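Local atomic coordinates of 2-Cys Peroxiredoxin (Plasmodium vivax SaI-1, PDB entry 2I81), a protein that probably reduces hydrogen peroxide and organic peroxides with a reactive cysteine thiol, as a decameric thiol-dependent antioxidant enzyme of a malaria parasite. Residues S141-V146 / I164-D169; L56-P61 / H118-D123; D80-R85 / E170-I175. One frame throughout, in Å; residues are numbered along the deposited sequence.

Interaction 1. Residues S141-V146 / I164-D169; sequences SLRAFV and IGRSVD
Residues 164-169 run beside R143 and F145 at 27° to the strand's local direction, with the CA atoms of R143 and G165 7.7 Å apart. Most of this segment is the loop that leads from strand 154-160 into helix 168-184 in the thioredoxin-like fold of peroxiredoxins. R166 does most of the bridging. Its chain bends at chi2 and again at chi3, which lays the guanidinium against the strand backbone at R143 and A144. The group is held on both faces. On one lies the F145 ring, a cation-pi contact with CZ of R166 4.4 Å from the ring centroid of F145, the planes inclined at 31°; on the other lies the backbone around R143 and A144, with C of R143 3.4 Å above the guanidinium plane. CG of R166 also rests on CE1 of F145, at 3.6 Å.

R143 leaves the strand on the same side as F145 and extends past the bent arginine, its CD lying 3.3 Å from O of I164. E71 OE2 forms salt bridges with both R143 NH1 and R166 NH2, so one carboxylate oxygen joins the pair; R143 NH2 is also bound by L162 O. R143 packs on C68 in the FVCP sequence, consistent with the active-site arginine known in this family. S167 is the N-cap of the following helix. NH1 of R166 approaches O of A144 in the guanidinium plane, making a weak hydrogen bond of 2.8 Å bent to 140°.

Interaction 2. Residues L56-P61 / H118-D123; sequences LLYFYP and HTLLSD
Y58 and H118 both start with CG between the backbone N and the carbonyl carbon, the crowded position (chi1 78° and 71°), and the two rings are thereby sent at each other from opposite directions. They meet in a hydrogen bond, OH of Y58 lying 2.8 Å from NE2 of H118. Each group sits at the edge of the other's ring and near its plane, although the rings themselves are oblique, 60° apart with centroids 5.7 Å from one another. Either partner could be the donor. The histidine's other nitrogen, ND1, is bonded to D76 OD2, so the imidazole is held at two corners and its flip is fixed. A neighbouring carboxylate of this kind would tend to polarise the ring and strengthen its hold on the buried tyrosine.

The CD2 methyl of L120 lies near both tyrosine hydroxyls, 3.9 Å from OH of Y58 and 4.2 Å from OH of Y60, whose side chain crosses it at about a right angle. The polar end of Y60 belongs to D63 OD1, its hydrogen-bond partner. Leucines make a separate touch, CD2 of L57 meeting CD1 of L121 at 4.3 Å, and both pack on F30, whereas Y58 and Y60 pack on helix 67-77.

The nearest CA atoms, those of Y58 and L120, are 9.6 Å apart because strand 87-93 runs between the segments, parallel to both neighbours. The side chains meet past the two faces of that strand, Y58 and H118 on L89, L57 on C92. This is core packing across the central parallel strands of a thioredoxin-like fold.

Interaction 3. Residues D80-R85 / E170-I175; sequences DAFHER and EILRII
Three aliphatic side chains of the other helix cross F82 at about a right angle, two of them at the ring's edge. CD1 of I171 lies near the ring plane, 3.7 Å from CZ of F82, and CD1 of I175 also sits at the edge, 3.9 Å from CE2 of F82. CD1 of L172 comes in obliquely, 3.4 Å from CE2 of F82. With F82 CG anti to its carbonyl carbon (chi1 -66°), the ring is directed off the helix toward the sheet, where it packs on L56, V87 and L89.

I175 is forked across this contact: CD1 serves the phenylalanine, while CG2 lies 3.9 Å from CD of R85. The arginine chain bends at chi2 and chi3 and curls back over its own helix, putting NE 2.6 Å from O of A81 in a nearly straight bond of 172°. That hold leaves a guanidinium face over CD1 of L172, and NH1 goes on to a salt bridge with D176 of the partner helix. A81 adds a small apolar touch of its CB on the other methyl of L172. Helices 80-84 and 170-175 run almost parallel, at 8°, with axes 11.2 Å apart, on one side of the peroxiredoxin sheet.

E170 and R173 form a salt bridge along helix 168-184, away from F82, at the side where R173 and E170 meet S167 of the second subunit. The two helices thus meet mainly through apolar contact, while the partly exposed R85 keeps its stem on I175 and is bonded to A81 O and D176, which would tend to fix the rotation of its guanidinium.

Overall arrangement
Interactions 1 and 2 are wholly buried and share the sheet: strands 140-148 and 54-59 are antiparallel neighbours, joined by V146 N to L57 O and A144 O to F59 N. Interaction 3 is partly buried, between two helices that rest on the sheet; its helix 168-184 begins in interaction 1, where F145 packs on I171. L56 ties interaction 2 to interaction 3, its CD1 touching F82, I171 and I175. The chemistry changes with place: two arginines sharing one carboxylate in interaction 1, R143 also packing on C68; a tyrosine-histidine bond among leucines in interaction 2; mostly aliphatic packing in interaction 3. Both 1 and 3 also border the second subunit, whereas interaction 2 stays within one chain.

Interaction 1. Residues S141-V146 / I164-D169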
loop_
_atom_site.group_PDB
_atom_site.type_symbol
_atom_site.label_atom_id
_atom_site.label_comp_id
_atom_site.label_asym_id
_atom_site.label_seq_id
_atom_site.Cartn_x
_atom_site.Cartn_y
_atom_site.Cartn_z
ATOM N N SER A 141 -11.300 -13.363 -29.769
ATOM C CA SER A 141 -9.865 -13.462 -30.018
ATOM C C SER A 141 -9.513 -12.996 -31.429
ATOM O O SER A 141 -10.288 -13.196 -32.365
ATOM C CB SER A 141 -9.372 -14.894 -29.792
ATOM O OG SER A 141 -9.918 -15.787 -30.746
ATOM N N LEU A 142 -8.345 -12.373 -31.574
ATOM C CA LEU A 142 -7.840 -11.956 -32.885
ATOM C C LEU A 142 -7.385 -13.172 -33.689
ATOM O O LEU A 142 -7.207 -14.258 -33.130
ATOM C CB LEU A 142 -6.680 -10.966 -32.724
ATOM C CG LEU A 142 -6.986 -9.549 -32.226
ATOM C CD1 LEU A 142 -5.756 -8.932 -31.583
ATOM C CD2 LEU A 142 -7.500 -8.661 -33.352
ATOM N N ARG A 143 -7.199 -12.996 -34.995
ATOM C CA ARG A 143 -6.721 -14.086 -35.850
ATOM C C ARG A 143 -5.248 -14.350 -35.598
ATOM O O ARG A 143 -4.383 -13.639 -36.118
ATOM C CB ARG A 143 -6.950 -13.765 -37.324
ATOM C CG ARG A 143 -8.396 -13.747 -37.690
ATOM C CD ARG A 143 -8.617 -13.357 -39.128
ATOM N NE ARG A 143 -9.942 -12.769 -39.267
ATOM C CZ ARG A 143 -11.083 -13.450 -39.192
ATOM N NH1 ARG A 143 -11.081 -14.764 -38.998
ATOM N NH2 ARG A 143 -12.238 -12.814 -39.319
ATOM N N ALA A 144 -4.962 -15.370 -34.796
ATOM C CA ALA A 144 -3.594 -15.613 -34.361
ATOM C C ALA A 144 -3.079 -17.015 -34.654
ATOM O O ALA A 144 -3.795 -18.000 -34.481
ATOM C CB ALA A 144 -3.446 -15.293 -32.881
ATOM N N PHE A 145 -1.828 -17.084 -35.101
ATOM C CA PHE A 145 -1.101 -18.342 -35.184
ATOM C C PHE A 145 -0.106 -18.423 -34.042
ATOM O O PHE A 145 0.667 -17.492 -33.813
ATOM C CB PHE A 145 -0.348 -18.465 -36.511
ATOM C CG PHE A 145 -1.189 -18.958 -37.653
ATOM C CD1 PHE A 145 -0.889 -18.582 -38.957
ATOM C CD2 PHE A 145 -2.282 -19.792 -37.433
ATOM C CE1 PHE A 145 -1.655 -19.036 -40.027
ATOM C CE2 PHE A 145 -3.056 -20.249 -38.496
ATOM C CZ PHE A 145 -2.741 -19.871 -39.794
ATOM N N VAL A 146 -0.141 -19.535 -33.316
ATOM C CA VAL A 146 0.862 -19.814 -32.301
ATOM C C VAL A 146 1.448 -21.188 -32.587
ATOM O O VAL A 146 0.743 -22.199 -32.525
ATOM C CB VAL A 146 0.282 -19.769 -30.863
ATOM C CG1 VAL A 146 1.369 -20.071 -29.837
ATOM C CG2 VAL A 146 -0.355 -18.413 -30.571
ATOM N N ILE A 164 -8.502 -9.498 -41.900
ATOM C CA ILE A 164 -7.409 -10.022 -42.730
ATOM C C ILE A 164 -7.172 -11.523 -42.538
ATOM O O ILE A 164 -6.703 -11.955 -41.481
ATOM C CB ILE A 164 -6.081 -9.238 -42.486
ATOM C CG1 ILE A 164 -6.325 -7.718 -42.436
ATOM C CG2 ILE A 164 -5.013 -9.618 -43.517
ATOM C CD1 ILE A 164 -7.010 -7.115 -43.671
ATOM N N GLY A 165 -7.497 -12.310 -43.562
ATOM C CA GLY A 165 -7.285 -13.758 -43.527
ATOM C C GLY A 165 -5.819 -14.119 -43.665
ATOM O O GLY A 165 -5.044 -13.356 -44.251
ATOM N N ARG A 166 -5.424 -15.273 -43.132
ATOM C CA ARG A 166 -4.016 -15.673 -43.214
ATOM C C ARG A 166 -3.697 -16.758 -44.246
ATOM O O ARG A 166 -4.593 -17.347 -44.858
ATOM C CB ARG A 166 -3.416 -16.024 -41.840
ATOM C CG ARG A 166 -4.302 -16.817 -40.898
ATOM C CD ARG A 166 -4.773 -15.933 -39.758
ATOM N NE ARG A 166 -4.700 -16.624 -38.473
ATOM C CZ ARG A 166 -5.725 -17.220 -37.870
ATOM N NH1 ARG A 166 -5.542 -17.818 -36.702
ATOM N NH2 ARG A 166 -6.931 -17.220 -38.423
ATOM N N SER A 167 -2.399 -16.994 -44.421
ATOM C CA SER A 167 -1.882 -17.909 -45.430
ATOM C C SER A 167 -1.415 -19.224 -44.818
ATOM O O SER A 167 -0.646 -19.234 -43.852
ATOM C CB SER A 167 -0.729 -17.249 -46.192
ATOM O OG SER A 167 -0.193 -18.118 -47.173
ATOM N N VAL A 168 -1.883 -20.331 -45.390
ATOM C CA VAL A 168 -1.462 -21.662 -44.952
ATOM C C VAL A 168 -0.081 -22.053 -45.502
ATOM O O VAL A 168 0.682 -22.740 -44.819
ATOM C CB VAL A 168 -2.554 -22.762 -45.208
ATOM C CG1 VAL A 168 -3.043 -22.728 -46.669
ATOM C CG2 VAL A 168 -2.019 -24.171 -44.846
ATOM N N ASP A 169 0.246 -21.607 -46.716
ATOM C CA ASP A 169 1.580 -21.848 -47.284
ATOM C C ASP A 169 2.661 -21.247 -46.388
ATOM O O ASP A 169 3.760 -21.803 -46.268
ATOM C CB ASP A 169 1.701 -21.268 -48.698
ATOM C CG ASP A 169 0.729 -21.905 -49.678
ATOM O OD1 ASP A 169 0.784 -23.140 -49.868
ATOM O OD2 ASP A 169 -0.082 -21.164 -50.271
#

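Interaction 2. Residues L56-P61 / H118-D123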
loop_
_atom_site.group_PDB
_atom_site.type_symbol
_atom_site.label_atom_id
_atom_site.label_comp_id
_atom_site.label_asym_id
_atom_site.label_seq_id
_atom_site.Cartn_x
_atom_site.Cartn_y
_atom_site.Cartn_z
ATOM N N LEU A 56 -0.005 -26.301 -33.508
ATOM C CA LEU A 56 -0.393 -25.061 -34.158
ATOM C C LEU A 56 -1.752 -24.639 -33.608
ATOM O O LEU A 56 -2.799 -25.112 -34.062
ATOM C CB LEU A 56 -0.425 -25.213 -35.684
ATOM C CG LEU A 56 -0.315 -23.935 -36.528
ATOM C CD1 LEU A 56 0.276 -24.247 -37.893
ATOM C CD2 LEU A 56 -1.654 -23.221 -36.677
ATOM N N LEU A 57 -1.717 -23.764 -32.608
ATOM C CA LEU A 57 -2.925 -23.197 -32.040
ATOM C C LEU A 57 -3.304 -21.986 -32.879
ATOM O O LEU A 57 -2.532 -21.026 -32.973
ATOM C CB LEU A 57 -2.686 -22.780 -30.585
ATOM C CG LEU A 57 -3.798 -22.938 -29.540
ATOM C CD1 LEU A 57 -3.412 -22.233 -28.242
ATOM C CD2 LEU A 57 -5.162 -22.459 -30.030
ATOM N N TYR A 58 -4.480 -22.030 -33.500
ATOM C CA TYR A 58 -4.969 -20.875 -34.246
ATOM C C TYR A 58 -6.282 -20.337 -33.691
ATOM O O TYR A 58 -7.223 -21.092 -33.441
ATOM C CB TYR A 58 -5.042 -21.150 -35.759
ATOM C CG TYR A 58 -6.223 -21.963 -36.247
ATOM C CD1 TYR A 58 -6.140 -23.351 -36.358
ATOM C CD2 TYR A 58 -7.411 -21.342 -36.636
ATOM C CE1 TYR A 58 -7.219 -24.099 -36.821
ATOM C CE2 TYR A 58 -8.496 -22.081 -37.095
ATOM C CZ TYR A 58 -8.392 -23.458 -37.187
ATOM O OH TYR A 58 -9.460 -24.196 -37.642
ATOM N N PHE A 59 -6.316 -19.025 -33.478
ATOM C CA PHE A 59 -7.496 -18.352 -32.956
ATOM C C PHE A 59 -8.269 -17.694 -34.092
ATOM O O PHE A 59 -7.680 -17.223 -35.066
ATOM C CB PHE A 59 -7.104 -17.290 -31.923
ATOM C CG PHE A 59 -6.410 -17.836 -30.704
ATOM C CD1 PHE A 59 -5.023 -17.963 -30.673
ATOM C CD2 PHE A 59 -7.139 -18.197 -29.573
ATOM C CE1 PHE A 59 -4.373 -18.459 -29.544
ATOM C CE2 PHE A 59 -6.498 -18.693 -28.438
ATOM C CZ PHE A 59 -5.112 -18.824 -28.424
ATOM N N TYR A 60 -9.591 -17.672 -33.961
ATOM C CA TYR A 60 -10.453 -16.909 -34.855
ATOM C C TYR A 60 -11.572 -16.301 -34.013
ATOM O O TYR A 60 -11.992 -16.910 -33.027
ATOM C CB TYR A 60 -11.001 -17.788 -35.987
ATOM C CG TYR A 60 -11.843 -18.960 -35.534
ATOM C CD1 TYR A 60 -11.251 -20.161 -35.142
ATOM C CD2 TYR A 60 -13.234 -18.874 -35.513
ATOM C CE1 TYR A 60 -12.022 -21.241 -34.729
ATOM C CE2 TYR A 60 -14.012 -19.946 -35.106
ATOM C CZ TYR A 60 -13.402 -21.126 -34.714
ATOM O OH TYR A 60 -14.172 -22.191 -34.307
ATOM N N PRO A 61 -12.094 -15.164 -34.379
ATOM C CA PRO A 61 -13.095 -14.526 -33.554
ATOM C C PRO A 61 -14.378 -15.297 -33.270
ATOM O O PRO A 61 -14.740 -15.423 -32.152
ATOM C CB PRO A 61 -13.349 -13.233 -34.285
ATOM C CG PRO A 61 -12.816 -13.395 -35.536
ATOM C CD PRO A 61 -11.710 -14.289 -35.470
ATOM N N HIS A 118 -10.068 -31.753 -38.084
ATOM C CA HIS A 118 -9.249 -31.379 -36.927
ATOM C C HIS A 118 -10.068 -30.846 -35.750
ATOM O O HIS A 118 -11.238 -30.486 -35.900
ATOM C CB HIS A 118 -8.127 -30.408 -37.320
ATOM C CG HIS A 118 -8.605 -29.035 -37.676
ATOM N ND1 HIS A 118 -8.936 -28.674 -38.963
ATOM C CD2 HIS A 118 -8.799 -27.933 -36.913
ATOM C CE1 HIS A 118 -9.316 -27.409 -38.979
ATOM N NE2 HIS A 118 -9.242 -26.937 -37.747
ATOM N N THR A 119 -9.425 -30.798 -34.587
ATOM C CA THR A 119 -10.075 -30.465 -33.322
ATOM C C THR A 119 -10.349 -28.964 -33.181
ATOM O O THR A 119 -9.508 -28.133 -33.535
ATOM C CB THR A 119 -9.220 -30.968 -32.131
ATOM O OG1 THR A 119 -8.912 -32.357 -32.312
ATOM C CG2 THR A 119 -9.944 -30.786 -30.806
ATOM N N LEU A 120 -11.534 -28.633 -32.669
ATOM C CA LEU A 120 -11.897 -27.248 -32.372
ATOM C C LEU A 120 -12.092 -27.036 -30.875
ATOM O O LEU A 120 -12.917 -27.700 -30.243
ATOM C CB LEU A 120 -13.154 -26.829 -33.143
ATOM C CG LEU A 120 -13.074 -26.748 -34.672
ATOM C CD1 LEU A 120 -14.450 -26.446 -35.243
ATOM C CD2 LEU A 120 -12.058 -25.710 -35.143
ATOM N N LEU A 121 -11.324 -26.101 -30.322
ATOM C CA LEU A 121 -11.357 -25.798 -28.895
ATOM C C LEU A 121 -12.397 -24.731 -28.577
ATOM O O LEU A 121 -12.675 -23.854 -29.399
ATOM C CB LEU A 121 -9.980 -25.335 -28.404
ATOM C CG LEU A 121 -8.746 -26.214 -28.646
ATOM C CD1 LEU A 121 -7.492 -25.508 -28.143
ATOM C CD2 LEU A 121 -8.887 -27.583 -27.988
ATOM N N SER A 122 -12.963 -24.820 -27.379
ATOM C CA SER A 122 -13.909 -23.830 -26.890
ATOM C C SER A 122 -13.262 -23.022 -25.771
ATOM O O SER A 122 -12.995 -23.551 -24.688
ATOM C CB SER A 122 -15.186 -24.515 -26.392
ATOM O OG SER A 122 -16.056 -23.590 -25.763
ATOM N N ASP A 123 -12.996 -21.747 -26.041
ATOM C CA ASP A 123 -12.448 -20.846 -25.032
ATOM C C ASP A 123 -13.592 -20.081 -24.367
ATOM O O ASP A 123 -13.649 -18.847 -24.407
ATOM C CB ASP A 123 -11.423 -19.895 -25.656
ATOM C CG ASP A 123 -10.635 -19.110 -24.617
ATOM O OD1 ASP A 123 -10.061 -18.062 -24.983
ATOM O OD2 ASP A 123 -10.586 -19.531 -23.441
#

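Interaction 3. Residues D80-R85 / E170-I175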
loop_
_atom_site.group_PDB
_atom_site.type_symbol
_atom_site.label_atom_id
_atom_site.label_comp_id
_atom_site.label_asym_id
_atom_site.label_seq_id
_atom_site.Cartn_x
_atom_site.Cartn_y
_atom_site.Cartn_z
ATOM N N ASP A 80 -3.144 -33.072 -44.137
ATOM C CA ASP A 80 -2.121 -34.090 -44.378
ATOM C C ASP A 80 -0.709 -33.503 -44.418
ATOM O O ASP A 80 0.256 -34.176 -44.033
ATOM C CB ASP A 80 -2.428 -34.881 -45.653
ATOM C CG ASP A 80 -3.641 -35.787 -45.499
ATOM O OD1 ASP A 80 -3.830 -36.366 -44.406
ATOM O OD2 ASP A 80 -4.405 -35.924 -46.476
ATOM N N ALA A 81 -0.594 -32.256 -44.883
ATOM C CA ALA A 81 0.677 -31.536 -44.844
ATOM C C ALA A 81 1.122 -31.300 -43.399
ATOM O O ALA A 81 2.320 -31.276 -43.114
ATOM C CB ALA A 81 0.574 -30.220 -45.600
ATOM N N PHE A 82 0.154 -31.139 -42.497
ATOM C CA PHE A 82 0.439 -30.986 -41.067
ATOM C C PHE A 82 0.782 -32.310 -40.386
ATOM O O PHE A 82 1.619 -32.340 -39.481
ATOM C CB PHE A 82 -0.733 -30.328 -40.333
ATOM C CG PHE A 82 -0.986 -28.906 -40.736
ATOM C CD1 PHE A 82 -2.128 -28.578 -41.454
ATOM C CD2 PHE A 82 -0.096 -27.892 -40.393
ATOM C CE1 PHE A 82 -2.381 -27.265 -41.831
ATOM C CE2 PHE A 82 -0.339 -26.576 -40.764
ATOM C CZ PHE A 82 -1.485 -26.263 -41.485
ATOM N N HIS A 83 0.125 -33.394 -40.807
ATOM C CA HIS A 83 0.416 -34.727 -40.269
ATOM C C HIS A 83 1.834 -35.166 -40.612
ATOM O O HIS A 83 2.522 -35.766 -39.781
ATOM C CB HIS A 83 -0.582 -35.773 -40.776
ATOM C CG HIS A 83 -1.958 -35.633 -40.204
ATOM N ND1 HIS A 83 -2.195 -35.133 -38.940
ATOM C CD2 HIS A 83 -3.169 -35.950 -40.716
ATOM C CE1 HIS A 83 -3.495 -35.134 -38.706
ATOM N NE2 HIS A 83 -4.109 -35.626 -39.767
ATOM N N GLU A 84 2.257 -34.862 -41.838
ATOM C CA GLU A 84 3.619 -35.129 -42.296
ATOM C C GLU A 84 4.661 -34.471 -41.401
ATOM O O GLU A 84 5.722 -35.045 -41.143
ATOM C CB GLU A 84 3.814 -34.624 -43.725
ATOM C CG GLU A 84 3.274 -35.542 -44.800
ATOM C CD GLU A 84 4.036 -35.401 -46.105
ATOM O OE1 GLU A 84 4.635 -36.404 -46.547
ATOM O OE2 GLU A 84 4.046 -34.292 -46.683
ATOM N N ARG A 85 4.346 -33.265 -40.936
ATOM C CA ARG A 85 5.280 -32.465 -40.154
ATOM C C ARG A 85 5.137 -32.705 -38.652
ATOM O O ARG A 85 5.736 -31.992 -37.842
ATOM C CB ARG A 85 5.119 -30.981 -40.506
ATOM C CG ARG A 85 5.943 -30.548 -41.717
ATOM C CD ARG A 85 5.274 -29.424 -42.499
ATOM N NE ARG A 85 4.492 -29.928 -43.629
ATOM C CZ ARG A 85 4.859 -29.843 -44.907
ATOM N NH1 ARG A 85 6.005 -29.261 -45.245
ATOM N NH2 ARG A 85 4.072 -30.336 -45.854
ATOM N N GLU A 170 2.330 -20.120 -45.755
ATOM C CA GLU A 170 3.267 -19.423 -44.879
ATOM C C GLU A 170 3.551 -20.117 -43.544
ATOM O O GLU A 170 4.719 -20.234 -43.175
ATOM C CB GLU A 170 2.882 -17.952 -44.680
ATOM C CG GLU A 170 3.895 -17.145 -43.852
ATOM C CD GLU A 170 5.313 -17.140 -44.430
ATOM O OE1 GLU A 170 6.267 -17.038 -43.623
ATOM O OE2 GLU A 170 5.480 -17.233 -45.673
ATOM N N ILE A 171 2.553 -20.588 -42.815
ATOM C CA ILE A 171 2.871 -21.317 -41.588
ATOM C C ILE A 171 3.549 -22.606 -41.841
ATOM O O ILE A 171 4.288 -23.068 -41.032
ATOM C CB ILE A 171 1.715 -21.644 -40.590
ATOM C CG1 ILE A 171 0.355 -21.539 -41.171
ATOM C CG2 ILE A 171 1.972 -21.158 -39.189
ATOM C CD1 ILE A 171 -0.186 -22.779 -41.499
ATOM N N LEU A 172 3.234 -23.218 -42.946
ATOM C CA LEU A 172 3.909 -24.404 -43.336
ATOM C C LEU A 172 5.375 -24.182 -43.615
ATOM O O LEU A 172 6.182 -24.939 -43.184
ATOM C CB LEU A 172 3.207 -25.020 -44.514
ATOM C CG LEU A 172 2.299 -26.231 -44.457
ATOM C CD1 LEU A 172 2.071 -26.896 -43.195
ATOM C CD2 LEU A 172 1.068 -25.963 -45.144
ATOM N N ARG A 173 5.695 -23.112 -44.314
ATOM C CA ARG A 173 7.079 -22.691 -44.544
ATOM C C ARG A 173 7.781 -22.409 -43.215
ATOM O O ARG A 173 8.944 -22.777 -43.029
ATOM C CB ARG A 173 7.129 -21.450 -45.443
ATOM C CG ARG A 173 8.533 -21.071 -45.904
ATOM C CD ARG A 173 8.599 -19.653 -46.465
ATOM N NE ARG A 173 8.457 -18.628 -45.430
ATOM C CZ ARG A 173 9.453 -18.147 -44.687
ATOM N NH1 ARG A 173 10.695 -18.592 -44.846
ATOM N NH2 ARG A 173 9.204 -17.215 -43.777
ATOM N N ILE A 174 7.059 -21.755 -42.303
ATOM C CA ILE A 174 7.546 -21.469 -40.950
ATOM C C ILE A 174 7.862 -22.765 -40.201
ATOM O O ILE A 174 8.932 -22.895 -39.601
ATOM C CB ILE A 174 6.525 -20.600 -40.147
ATOM C CG1 ILE A 174 6.402 -19.186 -40.740
ATOM C CG2 ILE A 174 6.880 -20.542 -38.661
ATOM C CD1 ILE A 174 7.687 -18.350 -40.738
ATOM N N ILE A 175 6.927 -23.716 -40.252
ATOM C CA ILE A 175 7.102 -25.043 -39.652
ATOM C C ILE A 175 8.327 -25.741 -40.244
ATOM O O ILE A 175 9.138 -26.312 -39.511
ATOM C CB ILE A 175 5.840 -25.939 -39.834
ATOM C CG1 ILE A 175 4.642 -25.352 -39.078
ATOM C CG2 ILE A 175 6.103 -27.366 -39.345
ATOM C CD1 ILE A 175 3.290 -25.867 -39.550
#